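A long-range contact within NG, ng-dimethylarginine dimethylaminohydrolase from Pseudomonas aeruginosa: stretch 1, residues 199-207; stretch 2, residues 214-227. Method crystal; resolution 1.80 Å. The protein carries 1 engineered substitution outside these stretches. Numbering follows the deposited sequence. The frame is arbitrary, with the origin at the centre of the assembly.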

ATOM      1  N   GLU A 199      17.706   9.745  -6.521  1.00 19.94           N
ATOM      2  CA  GLU A 199      18.449   8.688  -5.846  1.00 20.03           C
ATOM      3  C   GLU A 199      17.631   8.018  -4.734  1.00 19.13           C
ATOM      4  O   GLU A 199      17.884   6.859  -4.367  1.00 20.19           O
ATOM      5  CB  GLU A 199      19.671   9.340  -5.208  1.00 21.50           C
ATOM      6  CG  GLU A 199      19.193  10.331  -4.156  1.00 24.41           C
ATOM      7  CD  GLU A 199      19.684  11.724  -4.408  1.00 25.11           C
ATOM      8  OE1 GLU A 199      19.721  12.148  -5.596  1.00 26.72           O
ATOM      9  OE2 GLU A 199      20.026  12.351  -3.378  1.00 26.30           O
ATOM     10  N   GLU A 200      16.638   8.742  -4.220  1.00 16.77           N
ATOM     11  CA  GLU A 200      15.783   8.287  -3.124  1.00 15.96           C
ATOM     12  C   GLU A 200      14.355   7.932  -3.554  1.00 14.94           C
ATOM     13  O   GLU A 200      13.465   7.852  -2.698  1.00 14.04           O
ATOM     14  CB  GLU A 200      15.690   9.396  -2.060  1.00 14.97           C
ATOM     15  CG  GLU A 200      17.062   9.740  -1.467  1.00 16.15           C
ATOM     16  CD  GLU A 200      16.993  10.400  -0.110  1.00 17.79           C
ATOM     17  OE1 GLU A 200      15.893  10.680   0.392  1.00 16.59           O
ATOM     18  OE2 GLU A 200      18.055  10.640   0.510  1.00 18.22           O
ATOM     19  N   SER A 201      14.138   7.733  -4.850  1.00 14.77           N
ATOM     20  CA  SER A 201      12.809   7.415  -5.389  1.00 15.08           C
ATOM     21  C   SER A 201      12.016   6.379  -4.598  1.00 14.18           C
ATOM     22  O   SER A 201      10.800   6.514  -4.461  1.00 12.55           O
ATOM     23  CB  SER A 201      12.926   6.936  -6.844  1.00 15.39           C
ATOM     24  OG  SER A 201      13.654   5.710  -6.898  1.00 22.16           O
ATOM     25  N   TYR A 202      12.675   5.318  -4.117  1.00 14.61           N
ATOM     26  CA  TYR A 202      11.996   4.271  -3.344  1.00 14.70           C
ATOM     27  C   TYR A 202      11.239   4.875  -2.175  1.00 14.30           C
ATOM     28  O   TYR A 202      10.142   4.430  -1.855  1.00 13.13           O
ATOM     29  CB  TYR A 202      13.003   3.253  -2.800  1.00 15.12           C
ATOM     30  CG  TYR A 202      12.445   2.073  -2.014  1.00 15.02           C
ATOM     31  CD1 TYR A 202      11.611   1.126  -2.616  1.00 16.74           C
ATOM     32  CD2 TYR A 202      12.780   1.892  -0.680  1.00 14.35           C
ATOM     33  CE1 TYR A 202      11.127   0.028  -1.887  1.00 16.68           C
ATOM     34  CE2 TYR A 202      12.305   0.820   0.045  1.00 15.54           C
ATOM     35  CZ  TYR A 202      11.489  -0.120  -0.560  1.00 16.55           C
ATOM     36  OH  TYR A 202      11.015  -1.190   0.167  1.00 14.06           O
ATOM     37  N   ALA A 203      11.810   5.907  -1.549  1.00 12.54           N
ATOM     38  CA  ALA A 203      11.172   6.545  -0.393  1.00 12.32           C
ATOM     39  C   ALA A 203       9.909   7.352  -0.659  1.00 12.12           C
ATOM     40  O   ALA A 203       9.397   7.996   0.237  1.00 12.97           O
ATOM     41  CB  ALA A 203      12.186   7.365   0.416  1.00 12.94           C
ATOM     42  N   ALA A 204       9.379   7.324  -1.877  1.00 12.65           N
ATOM     43  CA  ALA A 204       8.097   7.986  -2.138  1.00 12.62           C
ATOM     44  C   ALA A 204       7.000   7.127  -1.521  1.00 12.79           C
ATOM     45  O   ALA A 204       5.863   7.580  -1.345  1.00 12.99           O
ATOM     46  CB  ALA A 204       7.826   8.140  -3.614  1.00 12.87           C
ATOM     47  N   ASN A 205       7.337   5.859  -1.249  1.00 11.56           N
ATOM     48  CA  ASN A 205       6.346   4.973  -0.620  1.00 11.71           C
ATOM     49  C   ASN A 205       6.586   5.022   0.895  1.00 11.51           C
ATOM     50  O   ASN A 205       7.613   4.520   1.374  1.00 10.92           O
ATOM     51  CB  ASN A 205       6.495   3.562  -1.191  1.00 10.74           C
ATOM     52  CG  ASN A 205       5.415   2.595  -0.721  1.00 14.04           C
ATOM     53  OD1 ASN A 205       4.698   1.999  -1.536  1.00 16.97           O
ATOM     54  ND2 ASN A 205       5.320   2.391   0.557  1.00 12.83           N
ATOM     55  N   CYS A 206       5.700   5.716   1.626  1.00 11.90           N
ATOM     56  CA  CYS A 206       5.749   5.866   3.079  1.00 11.34           C
ATOM     57  C   CYS A 206       4.319   5.771   3.596  1.00 10.91           C
ATOM     58  O   CYS A 206       3.388   5.885   2.817  1.00 11.65           O
ATOM     59  CB  CYS A 206       6.307   7.228   3.524  1.00 11.75           C
ATOM     60  SG  CYS A 206       8.031   7.516   3.084  1.00 11.97           S
ATOM     61  N   ILE A 207       4.151   5.533   4.901  1.00 11.46           N
ATOM     62  CA  ILE A 207       2.794   5.518   5.465  1.00 10.48           C
ATOM     63  C   ILE A 207       2.579   6.414   6.668  1.00 11.74           C
ATOM     64  O   ILE A 207       3.324   6.398   7.633  1.00 12.05           O
ATOM     65  CB  ILE A 207       2.328   4.092   5.864  1.00 10.35           C
ATOM     66  CG1 ILE A 207       3.349   3.415   6.780  1.00  8.57           C
ATOM     67  CG2 ILE A 207       2.029   3.263   4.617  1.00  8.95           C
ATOM     68  CD1 ILE A 207       2.905   1.997   7.237  1.00 10.11           C
ATOM     69  N   ILE A 214       5.901   6.140   8.895  1.00 11.64           N
ATOM     70  CA  ILE A 214       6.844   5.023   8.821  1.00 11.19           C
ATOM     71  C   ILE A 214       7.452   5.018   7.425  1.00 10.53           C
ATOM     72  O   ILE A 214       6.711   5.058   6.428  1.00 10.14           O
ATOM     73  CB  ILE A 214       6.162   3.689   9.161  1.00 11.89           C
ATOM     74  CG1 ILE A 214       5.740   3.690  10.648  1.00 14.79           C
ATOM     75  CG2 ILE A 214       7.117   2.525   8.902  1.00 13.08           C
ATOM     76  CD1 ILE A 214       4.858   2.518  11.060  1.00 16.29           C
ATOM     77  N   MET A 215       8.777   5.015   7.325  1.00 10.07           N
ATOM     78  CA  MET A 215       9.412   5.100   6.012  1.00 10.18           C
ATOM     79  C   MET A 215      10.607   4.155   5.976  1.00 11.19           C
ATOM     80  O   MET A 215      11.101   3.748   7.046  1.00 11.88           O
ATOM     81  CB  MET A 215       9.906   6.547   5.765  1.00 10.87           C
ATOM     82  CG  MET A 215      11.095   6.874   6.657  1.00 10.92           C
ATOM     83  SD  MET A 215      11.815   8.533   6.364  1.00 11.43           S
ATOM     84  CE  MET A 215      12.305   8.342   4.691  1.00  9.25           C
ATOM     85  N   PRO A 216      11.071   3.810   4.776  1.00 11.78           N
ATOM     86  CA  PRO A 216      12.258   2.953   4.626  1.00 12.15           C
ATOM     87  C   PRO A 216      13.502   3.667   5.166  1.00 13.15           C
ATOM     88  O   PRO A 216      13.660   4.905   5.034  1.00 13.01           O
ATOM     89  CB  PRO A 216      12.382   2.767   3.113  1.00 11.90           C
ATOM     90  CG  PRO A 216      11.630   3.905   2.503  1.00 13.23           C
ATOM     91  CD  PRO A 216      10.517   4.217   3.472  1.00 12.12           C
ATOM     92  N   ALA A 217      14.379   2.891   5.792  1.00 12.92           N
ATOM     93  CA  ALA A 217      15.619   3.451   6.336  1.00 13.79           C
ATOM     94  C   ALA A 217      16.627   3.626   5.193  1.00 14.71           C
ATOM     95  O   ALA A 217      16.604   2.840   4.247  1.00 14.68           O
ATOM     96  CB  ALA A 217      16.188   2.533   7.383  1.00 14.04           C
ATOM     97  N   GLY A 218      17.477   4.651   5.283  1.00 14.94           N
ATOM     98  CA  GLY A 218      18.476   4.902   4.255  1.00 14.83           C
ATOM     99  C   GLY A 218      18.157   5.981   3.231  1.00 15.39           C
ATOM    100  O   GLY A 218      18.803   6.054   2.177  1.00 15.87           O
ATOM    101  N   TYR A 219      17.185   6.841   3.521  1.00 14.07           N
ATOM    102  CA  TYR A 219      16.752   7.907   2.607  1.00 14.40           C
ATOM    103  C   TYR A 219      16.704   9.200   3.417  1.00 13.96           C
ATOM    104  O   TYR A 219      15.659   9.703   3.797  1.00 14.20           O
ATOM    105  CB  TYR A 219      15.413   7.505   1.949  1.00 13.99           C
ATOM    106  CG  TYR A 219      15.558   6.180   1.192  1.00 14.57           C
ATOM    107  CD1 TYR A 219      15.157   4.975   1.760  1.00 15.80           C
ATOM    108  CD2 TYR A 219      16.155   6.136  -0.071  1.00 15.26           C
ATOM    109  CE1 TYR A 219      15.327   3.773   1.068  1.00 15.49           C
ATOM    110  CE2 TYR A 219      16.318   4.948  -0.753  1.00 16.01           C
ATOM    111  CZ  TYR A 219      15.899   3.763  -0.184  1.00 14.44           C
ATOM    112  OH  TYR A 219      16.080   2.586  -0.888  1.00 13.67           O
ATOM    113  N   PRO A 220      17.883   9.747   3.709  1.00 14.81           N
ATOM    114  CA  PRO A 220      17.978  10.933   4.569  1.00 14.98           C
ATOM    115  C   PRO A 220      17.344  12.226   4.087  1.00 15.67           C
ATOM    116  O   PRO A 220      16.856  12.984   4.938  1.00 15.15           O
ATOM    117  CB  PRO A 220      19.491  11.133   4.781  1.00 13.99           C
ATOM    118  CG  PRO A 220      20.195  10.202   3.878  1.00 15.42           C
ATOM    119  CD  PRO A 220      19.201   9.249   3.270  1.00 15.14           C
ATOM    120  N   ARG A 221      17.342  12.502   2.789  1.00 15.93           N
ATOM    121  CA  ARG A 221      16.755  13.761   2.340  1.00 16.70           C
ATOM    122  C   ARG A 221      15.237  13.756   2.538  1.00 16.45           C
ATOM    123  O   ARG A 221      14.635  14.731   2.958  1.00 15.97           O
ATOM    124  CB  ARG A 221      17.110  14.061   0.892  1.00 17.07           C
ATOM    125  CG  ARG A 221      18.582  14.435   0.677  1.00 18.94           C
ATOM    126  CD  ARG A 221      18.910  14.634  -0.799  1.00 20.66           C
ATOM    127  NE  ARG A 221      18.218  15.825  -1.286  1.00 22.93           N
ATOM    128  CZ  ARG A 221      18.190  16.240  -2.547  1.00 22.96           C
ATOM    129  NH1 ARG A 221      18.806  15.561  -3.504  1.00 23.20           N
ATOM    130  NH2 ARG A 221      17.520  17.347  -2.848  1.00 25.56           N
ATOM    131  N   THR A 222      14.638  12.618   2.201  1.00 15.14           N
ATOM    132  CA  THR A 222      13.208  12.442   2.340  1.00 15.06           C
ATOM    133  C   THR A 222      12.807  12.444   3.804  1.00 14.66           C
ATOM    134  O   THR A 222      11.805  13.037   4.195  1.00 13.12           O
ATOM    135  CB  THR A 222      12.786  11.114   1.683  1.00 14.64           C
ATOM    136  OG1 THR A 222      13.016  11.187   0.268  1.00 15.19           O
ATOM    137  CG2 THR A 222      11.282  10.900   1.892  1.00 15.02           C
ATOM    138  N   ARG A 223      13.617  11.801   4.638  1.00 15.17           N
ATOM    139  CA  ARG A 223      13.350  11.777   6.068  1.00 16.73           C
ATOM    140  C   ARG A 223      13.294  13.195   6.629  1.00 16.85           C
ATOM    141  O   ARG A 223      12.455  13.522   7.467  1.00 15.55           O
ATOM    142  CB  ARG A 223      14.427  10.942   6.764  1.00 16.98           C
ATOM    143  CG  ARG A 223      14.291  10.860   8.267  1.00 20.71           C
ATOM    144  CD  ARG A 223      15.213  11.868   8.913  1.00 26.41           C
ATOM    145  NE  ARG A 223      14.733  12.435  10.161  1.00 30.92           N
ATOM    146  CZ  ARG A 223      14.506  11.767  11.284  1.00 32.75           C
ATOM    147  NH1 ARG A 223      14.687  10.454  11.342  1.00 34.87           N
ATOM    148  NH2 ARG A 223      14.086  12.419  12.361  1.00 33.27           N
ATOM    149  N   GLU A 224      14.186  14.060   6.162  1.00 18.34           N
ATOM    150  CA  GLU A 224      14.172  15.444   6.661  1.00 19.46           C
ATOM    151  C   GLU A 224      12.995  16.251   6.104  1.00 19.65           C
ATOM    152  O   GLU A 224      12.419  17.102   6.816  1.00 19.64           O
ATOM    153  CB  GLU A 224      15.522  16.124   6.394  1.00 20.92           C
ATOM    154  CG  GLU A 224      15.628  17.536   6.955  1.00 25.25           C
ATOM    155  CD  GLU A 224      15.545  17.613   8.473  1.00 29.08           C
ATOM    156  OE1 GLU A 224      15.626  16.576   9.163  1.00 31.51           O
ATOM    157  OE2 GLU A 224      15.398  18.743   8.990  1.00 33.67           O
ATOM    158  N   LYS A 225      12.619  15.990   4.854  1.00 18.95           N
ATOM    159  CA  LYS A 225      11.474  16.679   4.260  1.00 19.51           C
ATOM    160  C   LYS A 225      10.194  16.350   5.041  1.00 19.44           C
ATOM    161  O   LYS A 225       9.368  17.219   5.284  1.00 19.80           O
ATOM    162  CB  LYS A 225      11.360  16.371   2.769  1.00 20.66           C
ATOM    163  CG  LYS A 225      12.546  16.848   1.935  1.00 23.07           C
ATOM    164  CD  LYS A 225      12.336  16.605   0.440  1.00 25.96           C
ATOM    165  CE  LYS A 225      13.599  16.932  -0.350  1.00 28.28           C
ATOM    166  NZ  LYS A 225      13.260  17.724  -1.558  1.00 31.99           N
ATOM    167  N   ILE A 226      10.049  15.098   5.483  1.00 17.71           N
ATOM    168  CA  ILE A 226       8.884  14.690   6.280  1.00 17.37           C
ATOM    169  C   ILE A 226       8.952  15.204   7.718  1.00 17.72           C
ATOM    170  O   ILE A 226       8.008  15.787   8.246  1.00 18.09           O
ATOM    171  CB  ILE A 226       8.803  13.141   6.275  1.00 16.97           C
ATOM    172  CG1 ILE A 226       8.764  12.675   4.820  1.00 15.22           C
ATOM    173  CG2 ILE A 226       7.584  12.651   7.056  1.00 15.29           C
ATOM    174  CD1 ILE A 226       8.932  11.161   4.640  1.00 15.74           C
ATOM    175  N   ALA A 227      10.097  15.008   8.354  1.00 17.99           N
ATOM    176  CA  ALA A 227      10.296  15.429   9.737  1.00 19.06           C
ATOM    177  C   ALA A 227       9.968  16.898   9.987  1.00 19.02           C
ATOM    178  O   ALA A 227       9.313  17.265  10.979  1.00 18.59           O
ATOM    179  CB  ALA A 227      11.777  15.171  10.136  1.00 18.95           C
TER

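The carboxylate of Glu 200 is the polar centre of the contact. Its CA-to-CB bond runs sideways to the second stretch, but the extended side chain (chi1 m, chi2 t) brings both oxygens to the first turn of the helix that begins at Pro 220. There the backbone amides have no preceding turn to supply carbonyl partners, and the carboxylate takes that place. Glu 200 OE2 accepts a hydrogen bond from Arg 221 N at 3.0 Å, with an N-H...O angle of 164°, and Glu 200 OE1 accepts one from Thr 222 N at 2.9 Å. The hydroxyl of Thr 222 donates to the same oxygen, with Thr 222 OG1 also 2.9 Å from Glu 200 OE1, so backbone and side chain of one residue converge on a single acceptor. Pro 220 has no amide hydrogen to give; its CD comes within 3.3 Å of Glu 200 OE2.

At the other end of the contact, Ile 207 and Ile 214 form an antiparallel hydrogen-bonded pair. Ile 207 N donates to Ile 214 O at 3.0 Å and Ile 214 N to Ile 207 O at 2.9 Å, the first nearly linear at 171°. The two side chains lie on the same face of the sheet and pack together, Ile 207 CG1 reaching 3.7 Å from Ile 214 CB.

A looser polar link lies at the exposed margin, where Glu 199 and Arg 221 form a salt bridge. Its hydrogen bond, from Arg 221 NH1 to Glu 199 OE2, is weak at 3.4 Å, although the carboxylate oxygen approaches the guanidinium edge near its plane.

Between these polar ends the contact is largely apolar. Ala 203 points toward the second stretch and packs closely: Ala 203 CB lies 3.6 Å from Tyr 219 CB and 4.1 Å from Pro 216 CG. Tyr 202 also points across, with its CE2 3.6 Å from Pro 216 CB and its CD2 3.6 Å from Tyr 219 CE1. The two tyrosine rings meet obliquely, their planes at 48° and their centroids 5.8 Å apart. Tyr 219 occupies the N-cap position, so the residue that packs against Tyr 202 and Ala 203 also leads directly into the helix held by Glu 200.

Nearer the strand pair, Cys 206 SG sits 3.4 Å from Met 215 CB and 4.1 Å from both Pro 216 CD and Ile 226 CD1, thereby touching strand and helix alike. Together the two stretches bury 699 Å², summed over both sides.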